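Local structure of HTH-type transcriptional regulator mcbR (4P9F) at residues 17-22 with 152-157; 161-166 with 207-212. The protein represses expression of McbA by binding its promoter region, which prevents colanic acid overproduction and mucoidy, and is important for biofilm formation. All blocks are in the same frame, centred on the assembly; numbering follows the deposited sequence.

Contact 1: residues 17-22 with 152-157; sequences QLSIGA and LWVRMG
Gly-157 meets the end of helix 6-19 backbone to backbone: its CA lies 3.0 Å from Leu-18 O, a CA-H...O contact bent to 126° at the hydrogen. A second such contact runs the other way, from Gly-21 CA to Gly-157 O at 3.2 Å. A CB on Gly-157 would collide with Leu-18 O, so the close approach depends on the missing side chain. The CA atoms of Ser-19 and Gly-157 are 4.2 Å apart. With no direct hydrogen bond between 17-22 and 152-157, water 1 bridges the backbones, donating to Ser-19 O and to Trp-153 O at 2.7 Å each. The side chains add one apolar touch, methyl to methyl: Val-154 CG1, anti to the backbone N (chi1 171°), lies 3.8 Å from Leu-18 CD1. Separately, the other methyl, Val-154 CG2, packs 3.3 Å from Ser-19 OG. That hydroxyl is hydrogen-bonded to Lys-15 O, one turn back in its own helix. Behind this first shell, a Schellman motif ends helix 6-19: Ala-22 N bonds to Gln-17 O and Gly-21 N to Leu-18 O, with Gly-21 at positive phi as the C-prime residue. Leu-18 O thus receives both Gly-21 N and the CA-H of Gly-157. The indole NE1 of Trp-153 is hydrogen-bonded to Glu-87 OE2 of helix 73-95. The buried contact joins the first helix of the gntR-family DNA-binding region to the C-terminal end of helix 143-156 in the FCD region, with helix 122-138 against Ile-20 and Trp-153 and helix 73-95 against Leu-152 and Met-156.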
ATOM      1  N   GLN A  17      -6.285 -16.387   3.552  1.00 17.64           N
ATOM      2  CA  GLN A  17      -6.141 -16.992   4.877  1.00 20.36           C
ATOM      3  C   GLN A  17      -5.628 -15.981   5.908  1.00 26.68           C
ATOM      4  O   GLN A  17      -6.160 -15.891   7.008  1.00 29.14           O
ATOM      5  CB  GLN A  17      -5.155 -18.170   4.820  1.00 24.10           C
ATOM      6  CG  GLN A  17      -5.619 -19.337   3.979  1.00 31.01           C
ATOM      7  CD  GLN A  17      -6.894 -19.949   4.508  1.00 44.63           C
ATOM      8  OE1 GLN A  17      -7.905 -20.006   3.810  1.00 55.52           O
ATOM      9  NE2 GLN A  17      -6.851 -20.425   5.745  1.00 40.58           N
ATOM     10  N   LEU A  18      -4.613 -15.204   5.527  1.00 28.23           N
ATOM     11  CA  LEU A  18      -4.066 -14.167   6.408  1.00 27.65           C
ATOM     12  C   LEU A  18      -5.135 -13.127   6.713  1.00 23.24           C
ATOM     13  O   LEU A  18      -5.378 -12.828   7.873  1.00 27.00           O
ATOM     14  CB  LEU A  18      -2.830 -13.509   5.787  1.00 23.84           C
ATOM     15  CG  LEU A  18      -1.539 -14.339   5.811  1.00 28.74           C
ATOM     16  CD1 LEU A  18      -0.504 -13.726   4.876  1.00 23.61           C
ATOM     17  CD2 LEU A  18      -0.958 -14.450   7.243  1.00 25.64           C
ATOM     18  N   SER A  19      -5.818 -12.651   5.672  1.00 24.49           N
ATOM     19  CA  SER A  19      -6.822 -11.594   5.769  1.00 31.66           C
ATOM     20  C   SER A  19      -8.017 -11.912   6.672  1.00 34.90           C
ATOM     21  O   SER A  19      -8.535 -11.015   7.356  1.00 30.22           O
ATOM     22  CB  SER A  19      -7.372 -11.259   4.381  1.00 34.41           C
ATOM     23  OG  SER A  19      -6.349 -10.726   3.568  1.00 49.39           O
ATOM     24  N   ILE A  20      -8.453 -13.168   6.676  1.00 28.15           N
ATOM     25  CA  ILE A  20      -9.628 -13.547   7.471  1.00 31.25           C
ATOM     26  C   ILE A  20      -9.261 -14.033   8.876  1.00 33.55           C
ATOM     27  O   ILE A  20     -10.119 -14.510   9.620  1.00 33.36           O
ATOM     28  CB  ILE A  20     -10.453 -14.644   6.786  1.00 28.98           C
ATOM     29  CG1 ILE A  20      -9.644 -15.945   6.717  1.00 30.74           C
ATOM     30  CG2 ILE A  20     -10.932 -14.179   5.409  1.00 30.57           C
ATOM     31  CD1 ILE A  20     -10.428 -17.134   6.166  1.00 35.82           C
ATOM     32  N   GLY A  21      -7.986 -13.898   9.234  1.00 28.52           N
ATOM     33  CA  GLY A  21      -7.505 -14.283  10.555  1.00 29.98           C
ATOM     34  C   GLY A  21      -7.351 -15.779  10.796  1.00 30.86           C
ATOM     35  O   GLY A  21      -7.279 -16.233  11.944  1.00 30.70           O
ATOM     36  N   ALA A  22      -7.248 -16.549   9.718  1.00 26.48           N
ATOM     37  CA  ALA A  22      -7.117 -17.998   9.818  1.00 31.42           C
ATOM     38  C   ALA A  22      -5.723 -18.424  10.290  1.00 35.93           C
ATOM     39  O   ALA A  22      -5.544 -19.524  10.808  1.00 37.72           O
ATOM     40  CB  ALA A  22      -7.438 -18.657   8.458  1.00 29.72           C
ATOM     41  N   LEU A 152      -3.290  -3.992   3.141  1.00 20.88           N
ATOM     42  CA  LEU A 152      -3.370  -3.622   4.555  1.00 21.54           C
ATOM     43  C   LEU A 152      -4.239  -4.614   5.345  1.00 22.56           C
ATOM     44  O   LEU A 152      -3.960  -4.903   6.504  1.00 23.11           O
ATOM     45  CB  LEU A 152      -3.883  -2.192   4.681  1.00 20.43           C
ATOM     46  CG  LEU A 152      -2.864  -1.144   4.187  1.00 26.46           C
ATOM     47  CD1 LEU A 152      -3.511   0.241   3.986  1.00 21.90           C
ATOM     48  CD2 LEU A 152      -1.683  -1.031   5.177  1.00 21.53           C
ATOM     49  N   TRP A 153      -5.266  -5.166   4.706  1.00 20.75           N
ATOM     50  CA  TRP A 153      -6.074  -6.208   5.339  1.00 23.95           C
ATOM     51  C   TRP A 153      -5.252  -7.465   5.613  1.00 23.49           C
ATOM     52  O   TRP A 153      -5.471  -8.162   6.609  1.00 26.02           O
ATOM     53  CB  TRP A 153      -7.256  -6.567   4.446  1.00 24.91           C
ATOM     54  CG  TRP A 153      -8.349  -5.533   4.420  1.00 30.40           C
ATOM     55  CD1 TRP A 153      -8.476  -4.436   5.230  1.00 30.66           C
ATOM     56  CD2 TRP A 153      -9.435  -5.470   3.482  1.00 38.81           C
ATOM     57  NE1 TRP A 153      -9.601  -3.716   4.876  1.00 29.29           N
ATOM     58  CE2 TRP A 153     -10.204  -4.329   3.802  1.00 36.13           C
ATOM     59  CE3 TRP A 153      -9.837  -6.279   2.396  1.00 36.75           C
ATOM     60  CZ2 TRP A 153     -11.354  -3.975   3.087  1.00 34.74           C
ATOM     61  CZ3 TRP A 153     -10.982  -5.926   1.684  1.00 39.07           C
ATOM     62  CH2 TRP A 153     -11.730  -4.788   2.039  1.00 37.39           C
ATOM     63  N   VAL A 154      -4.348  -7.781   4.689  1.00 23.33           N
ATOM     64  CA  VAL A 154      -3.428  -8.905   4.863  1.00 23.56           C
ATOM     65  C   VAL A 154      -2.511  -8.651   6.061  1.00 21.56           C
ATOM     66  O   VAL A 154      -2.276  -9.548   6.854  1.00 25.88           O
ATOM     67  CB  VAL A 154      -2.569  -9.152   3.604  1.00 25.92           C
ATOM     68  CG1 VAL A 154      -1.469 -10.188   3.894  1.00 22.48           C
ATOM     69  CG2 VAL A 154      -3.448  -9.635   2.421  1.00 24.16           C
ATOM     70  N   ARG A 155      -2.006  -7.426   6.186  1.00 21.26           N
ATOM     71  CA  ARG A 155      -1.100  -7.054   7.281  1.00 25.83           C
ATOM     72  C   ARG A 155      -1.817  -7.119   8.648  1.00 26.03           C
ATOM     73  O   ARG A 155      -1.264  -7.601   9.619  1.00 28.36           O
ATOM     74  CB  ARG A 155      -0.542  -5.635   7.044  1.00 27.64           C
ATOM     75  CG  ARG A 155       0.394  -5.522   5.851  1.00 29.07           C
ATOM     76  CD  ARG A 155       1.680  -6.294   6.042  1.00 26.36           C
ATOM     77  NE  ARG A 155       2.653  -5.665   6.947  1.00 27.70           N
ATOM     78  CZ  ARG A 155       3.486  -4.695   6.554  1.00 25.93           C
ATOM     79  NH1 ARG A 155       3.408  -4.220   5.317  1.00 25.61           N
ATOM     80  NH2 ARG A 155       4.382  -4.192   7.383  1.00 31.19           N
HETATM   81  N   MSE A 156      -3.049  -6.622   8.726  1.00 24.33           N
HETATM   82  CA  MSE A 156      -3.749  -6.674  10.006  1.00 30.68           C
HETATM   83  C   MSE A 156      -4.365  -8.041  10.269  1.00 28.07           C
HETATM   84  O   MSE A 156      -4.704  -8.353  11.415  1.00 26.42           O
HETATM   85  CB  MSE A 156      -4.828  -5.603  10.091  1.00 33.25           C
HETATM   86  CG  MSE A 156      -6.006  -5.804   9.191  1.00 40.83           C
HETATM   87 SE   MSE A 156      -7.281  -4.321   9.436  0.66 45.57          SE
HETATM   88  CE  MSE A 156      -7.907  -4.720  11.139  1.00 21.25           C
ATOM     89  N   GLY A 157      -4.485  -8.848   9.214  1.00 25.63           N
ATOM     90  CA  GLY A 157      -5.103 -10.157   9.274  1.00 24.66           C
ATOM     91  C   GLY A 157      -4.862 -11.048  10.488  1.00 25.69           C
ATOM     92  O   GLY A 157      -5.822 -11.582  11.038  1.00 26.56           O
TER
HETATM   93  O   HOH W   1      -7.876  -8.445   7.783  1.00 32.07           O

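Contact 2: residues 161-166 with 207-212; sequences HYLYEA and AILYQQ
Tyr-162 and Leu-163 of the short helix 161-166 pack on the C-terminal part of helix 191-210 and the 3-10 segment that begins at 211, a mixed aromatic, apolar and polar contact near the surface of the FCD region. Tyr-162 carries most of it. With CG anti to the backbone N (chi1 166°), the base of the ring is set against Gln-212, whose CB makes a CH-pi contact over one face, 3.5 Å from the ring centroid and offset toward the rim. The Gln-212 side chain runs in the opposite direction to the tyrosine, with its amide plane 20° from the ring plane. At the far end of the ring, Tyr-162 OH gives a weak hydrogen bond of 3.3 Å to Gln-211 OE1, the ring and amide planes standing almost perpendicular. The Gln-212 amide is fixed separately: NE2 donates to Leu-209 O at 2.8 Å with an N-H...O angle of 160°, and that carbonyl also receives Gln-212 N from the opposite face of its plane. NE2 has a second acceptor in Gly-159 O, and water 2 links Gln-212 OE1 (2.8 Å) to Tyr-162 N, the latter bond weak. Beside the tyrosine, Leu-163 CD2 touches Ile-208 CG2 at 3.7 Å and Leu-209 CD2 at 3.8 Å. An alanine in place of Tyr-162 would probably leave Gln-211 OE1 without its hydroxyl partner and open a gap over Gln-212 CB. Leu-163 also touches Ile-126 of helix 122-138. The contact is helix-to-helix packing within the all-helical FCD domain of a GntR-family regulator, tying its last long helix to the short helix that follows 143-156.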
ATOM      1  N   HIS A 161      -7.287 -13.319  14.281  1.00 27.26           N
ATOM      2  CA  HIS A 161      -7.316 -14.703  14.746  1.00 29.30           C
ATOM      3  C   HIS A 161      -8.019 -14.805  16.097  1.00 32.19           C
ATOM      4  O   HIS A 161      -8.645 -15.817  16.407  1.00 32.12           O
ATOM      5  CB  HIS A 161      -5.903 -15.256  14.849  1.00 28.10           C
ATOM      6  CG  HIS A 161      -5.850 -16.720  15.150  1.00 37.41           C
ATOM      7  ND1 HIS A 161      -6.127 -17.684  14.206  1.00 37.07           N
ATOM      8  CD2 HIS A 161      -5.544 -17.385  16.290  1.00 42.48           C
ATOM      9  CE1 HIS A 161      -5.982 -18.881  14.748  1.00 38.69           C
ATOM     10  NE2 HIS A 161      -5.633 -18.726  16.010  1.00 40.64           N
ATOM     11  N   TYR A 162      -7.931 -13.730  16.871  1.00 36.91           N
ATOM     12  CA  TYR A 162      -8.585 -13.618  18.170  1.00 38.27           C
ATOM     13  C   TYR A 162     -10.103 -13.824  18.102  1.00 37.98           C
ATOM     14  O   TYR A 162     -10.710 -14.383  19.019  1.00 39.53           O
ATOM     15  CB  TYR A 162      -8.269 -12.239  18.751  1.00 33.06           C
ATOM     16  CG  TYR A 162      -9.125 -11.808  19.922  1.00 37.60           C
ATOM     17  CD1 TYR A 162      -8.883 -12.303  21.204  1.00 35.07           C
ATOM     18  CD2 TYR A 162     -10.156 -10.894  19.755  1.00 44.89           C
ATOM     19  CE1 TYR A 162      -9.638 -11.898  22.273  1.00 36.37           C
ATOM     20  CE2 TYR A 162     -10.925 -10.483  20.828  1.00 49.20           C
ATOM     21  CZ  TYR A 162     -10.664 -10.991  22.082  1.00 42.03           C
ATOM     22  OH  TYR A 162     -11.434 -10.583  23.143  1.00 51.11           O
ATOM     23  N   LEU A 163     -10.706 -13.401  16.996  1.00 36.95           N
ATOM     24  CA  LEU A 163     -12.156 -13.497  16.811  1.00 37.80           C
ATOM     25  C   LEU A 163     -12.707 -14.923  16.898  1.00 42.73           C
ATOM     26  O   LEU A 163     -13.791 -15.146  17.451  1.00 43.05           O
ATOM     27  CB  LEU A 163     -12.555 -12.893  15.460  1.00 42.69           C
ATOM     28  CG  LEU A 163     -12.212 -11.410  15.285  1.00 41.47           C
ATOM     29  CD1 LEU A 163     -12.584 -10.905  13.890  1.00 36.71           C
ATOM     30  CD2 LEU A 163     -12.902 -10.590  16.366  1.00 43.45           C
ATOM     31  N   TYR A 164     -11.962 -15.884  16.364  1.00 39.04           N
ATOM     32  CA  TYR A 164     -12.454 -17.245  16.314  1.00 42.68           C
ATOM     33  C   TYR A 164     -12.520 -17.860  17.699  1.00 51.45           C
ATOM     34  O   TYR A 164     -13.451 -18.597  18.011  1.00 54.20           O
ATOM     35  CB  TYR A 164     -11.569 -18.097  15.396  1.00 40.09           C
ATOM     36  CG  TYR A 164     -11.654 -17.675  13.947  1.00 41.26           C
ATOM     37  CD1 TYR A 164     -12.691 -18.120  13.142  1.00 41.54           C
ATOM     38  CD2 TYR A 164     -10.705 -16.822  13.389  1.00 41.62           C
ATOM     39  CE1 TYR A 164     -12.787 -17.742  11.834  1.00 40.82           C
ATOM     40  CE2 TYR A 164     -10.788 -16.431  12.059  1.00 36.81           C
ATOM     41  CZ  TYR A 164     -11.840 -16.897  11.288  1.00 42.46           C
ATOM     42  OH  TYR A 164     -11.958 -16.543   9.965  1.00 34.66           O
ATOM     43  N   GLU A 165     -11.583 -17.477  18.553  1.00 52.78           N
ATOM     44  CA  GLU A 165     -11.448 -18.108  19.855  1.00 63.03           C
ATOM     45  C   GLU A 165     -12.325 -17.441  20.902  1.00 51.71           C
ATOM     46  O   GLU A 165     -12.905 -18.112  21.759  1.00 59.01           O
ATOM     47  CB  GLU A 165      -9.985 -18.085  20.308  1.00 73.41           C
ATOM     48  N   ALA A 166     -12.465 -16.124  20.814  1.00 41.56           N
ATOM     49  CA  ALA A 166     -13.034 -15.393  21.934  1.00 45.35           C
ATOM     50  C   ALA A 166     -14.376 -14.718  21.684  1.00 49.62           C
ATOM     51  O   ALA A 166     -15.104 -14.434  22.633  1.00 54.23           O
ATOM     52  CB  ALA A 166     -12.034 -14.335  22.388  1.00 43.66           C
ATOM     53  N   ALA A 207     -12.919  -1.931  17.722  1.00 30.59           N
ATOM     54  CA  ALA A 207     -13.148  -1.993  19.156  1.00 34.24           C
ATOM     55  C   ALA A 207     -13.154  -3.444  19.638  1.00 36.27           C
ATOM     56  O   ALA A 207     -12.648  -3.765  20.717  1.00 42.07           O
ATOM     57  CB  ALA A 207     -14.467  -1.302  19.506  1.00 32.57           C
ATOM     58  N   ILE A 208     -13.723  -4.321  18.823  1.00 30.50           N
ATOM     59  CA  ILE A 208     -13.721  -5.745  19.110  1.00 36.17           C
ATOM     60  C   ILE A 208     -12.305  -6.320  19.074  1.00 40.25           C
ATOM     61  O   ILE A 208     -11.929  -7.118  19.938  1.00 35.83           O
ATOM     62  CB  ILE A 208     -14.609  -6.504  18.111  1.00 39.85           C
ATOM     63  CG1 ILE A 208     -16.029  -5.948  18.152  1.00 50.13           C
ATOM     64  CG2 ILE A 208     -14.619  -8.004  18.418  1.00 38.37           C
ATOM     65  CD1 ILE A 208     -16.928  -6.546  17.111  1.00 60.12           C
ATOM     66  N   LEU A 209     -11.522  -5.913  18.080  1.00 35.72           N
ATOM     67  CA  LEU A 209     -10.172  -6.446  17.945  1.00 35.89           C
ATOM     68  C   LEU A 209      -9.285  -6.060  19.115  1.00 32.70           C
ATOM     69  O   LEU A 209      -8.434  -6.845  19.517  1.00 36.89           O
ATOM     70  CB  LEU A 209      -9.510  -5.971  16.647  1.00 34.17           C
ATOM     71  CG  LEU A 209     -10.133  -6.445  15.340  1.00 34.36           C
ATOM     72  CD1 LEU A 209      -9.264  -6.023  14.171  1.00 31.64           C
ATOM     73  CD2 LEU A 209     -10.320  -7.970  15.367  1.00 38.51           C
ATOM     74  N   TYR A 210      -9.487  -4.866  19.668  1.00 31.80           N
ATOM     75  CA  TYR A 210      -8.604  -4.380  20.729  1.00 39.60           C
ATOM     76  C   TYR A 210      -8.777  -5.155  22.021  1.00 39.86           C
ATOM     77  O   TYR A 210      -7.900  -5.113  22.878  1.00 39.39           O
ATOM     78  CB  TYR A 210      -8.829  -2.893  21.000  1.00 44.26           C
ATOM     79  CG  TYR A 210      -8.072  -1.996  20.065  1.00 52.84           C
ATOM     80  CD1 TYR A 210      -7.957  -2.319  18.729  1.00 59.04           C
ATOM     81  CD2 TYR A 210      -7.491  -0.810  20.507  1.00 61.23           C
ATOM     82  CE1 TYR A 210      -7.283  -1.506  17.854  1.00 67.97           C
ATOM     83  CE2 TYR A 210      -6.808   0.018  19.628  1.00 65.69           C
ATOM     84  CZ  TYR A 210      -6.714  -0.346  18.296  1.00 72.13           C
ATOM     85  OH  TYR A 210      -6.056   0.433  17.370  1.00 75.71           O
ATOM     86  N   GLN A 211      -9.872  -5.899  22.147  1.00 36.23           N
ATOM     87  CA  GLN A 211     -10.099  -6.657  23.376  1.00 39.36           C
ATOM     88  C   GLN A 211      -8.984  -7.697  23.593  1.00 40.36           C
ATOM     89  O   GLN A 211      -8.779  -8.158  24.705  1.00 43.46           O
ATOM     90  CB  GLN A 211     -11.452  -7.370  23.332  1.00 40.98           C
ATOM     91  CG  GLN A 211     -12.682  -6.473  23.197  1.00 52.02           C
ATOM     92  CD  GLN A 211     -13.976  -7.286  23.019  1.00 67.62           C
ATOM     93  OE1 GLN A 211     -13.959  -8.523  23.028  1.00 70.41           O
ATOM     94  NE2 GLN A 211     -15.091  -6.590  22.837  1.00 67.01           N
ATOM     95  N   GLN A 212      -8.250  -8.042  22.537  1.00 35.84           N
ATOM     96  CA  GLN A 212      -7.264  -9.118  22.644  1.00 33.34           C
ATOM     97  C   GLN A 212      -5.990  -8.699  23.372  1.00 39.94           C
ATOM     98  O   GLN A 212      -5.233  -9.555  23.823  1.00 38.46           O
ATOM     99  CB  GLN A 212      -6.885  -9.650  21.260  1.00 34.20           C
ATOM    100  CG  GLN A 212      -5.978  -8.741  20.425  1.00 32.62           C
ATOM    101  CD  GLN A 212      -5.888  -9.195  18.980  1.00 33.06           C
ATOM    102  OE1 GLN A 212      -5.130 -10.108  18.642  1.00 34.36           O
ATOM    103  NE2 GLN A 212      -6.670  -8.554  18.115  1.00 28.82           N
TER
HETATM  104  O   HOH W   2      -5.212 -12.270  16.894  1.00 27.96           O

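How the contacts relate
The two contacts follow in series along the chain, contact 1 closing before contact 2 opens, and their centres lie about 13 Å apart. Helix 143-156, which supplies one side of contact 1, is followed directly by helix 161-166, which supplies one side of contact 2. They also meet in space: Ile-20 O and Tyr-164 OH form a probable hydrogen bond, as do Gly-21 O and His-161 ND1, and Met-156 CE packs on Leu-209 CD1. Contact 1 joins the DNA-binding and FCD regions, whereas contact 2 lies on the FCD side. Helix 161-166 therefore connects the turn that follows helix 6-19 with helix 191-210, and the DNA-binding region is held to the FCD region at two neighbouring places.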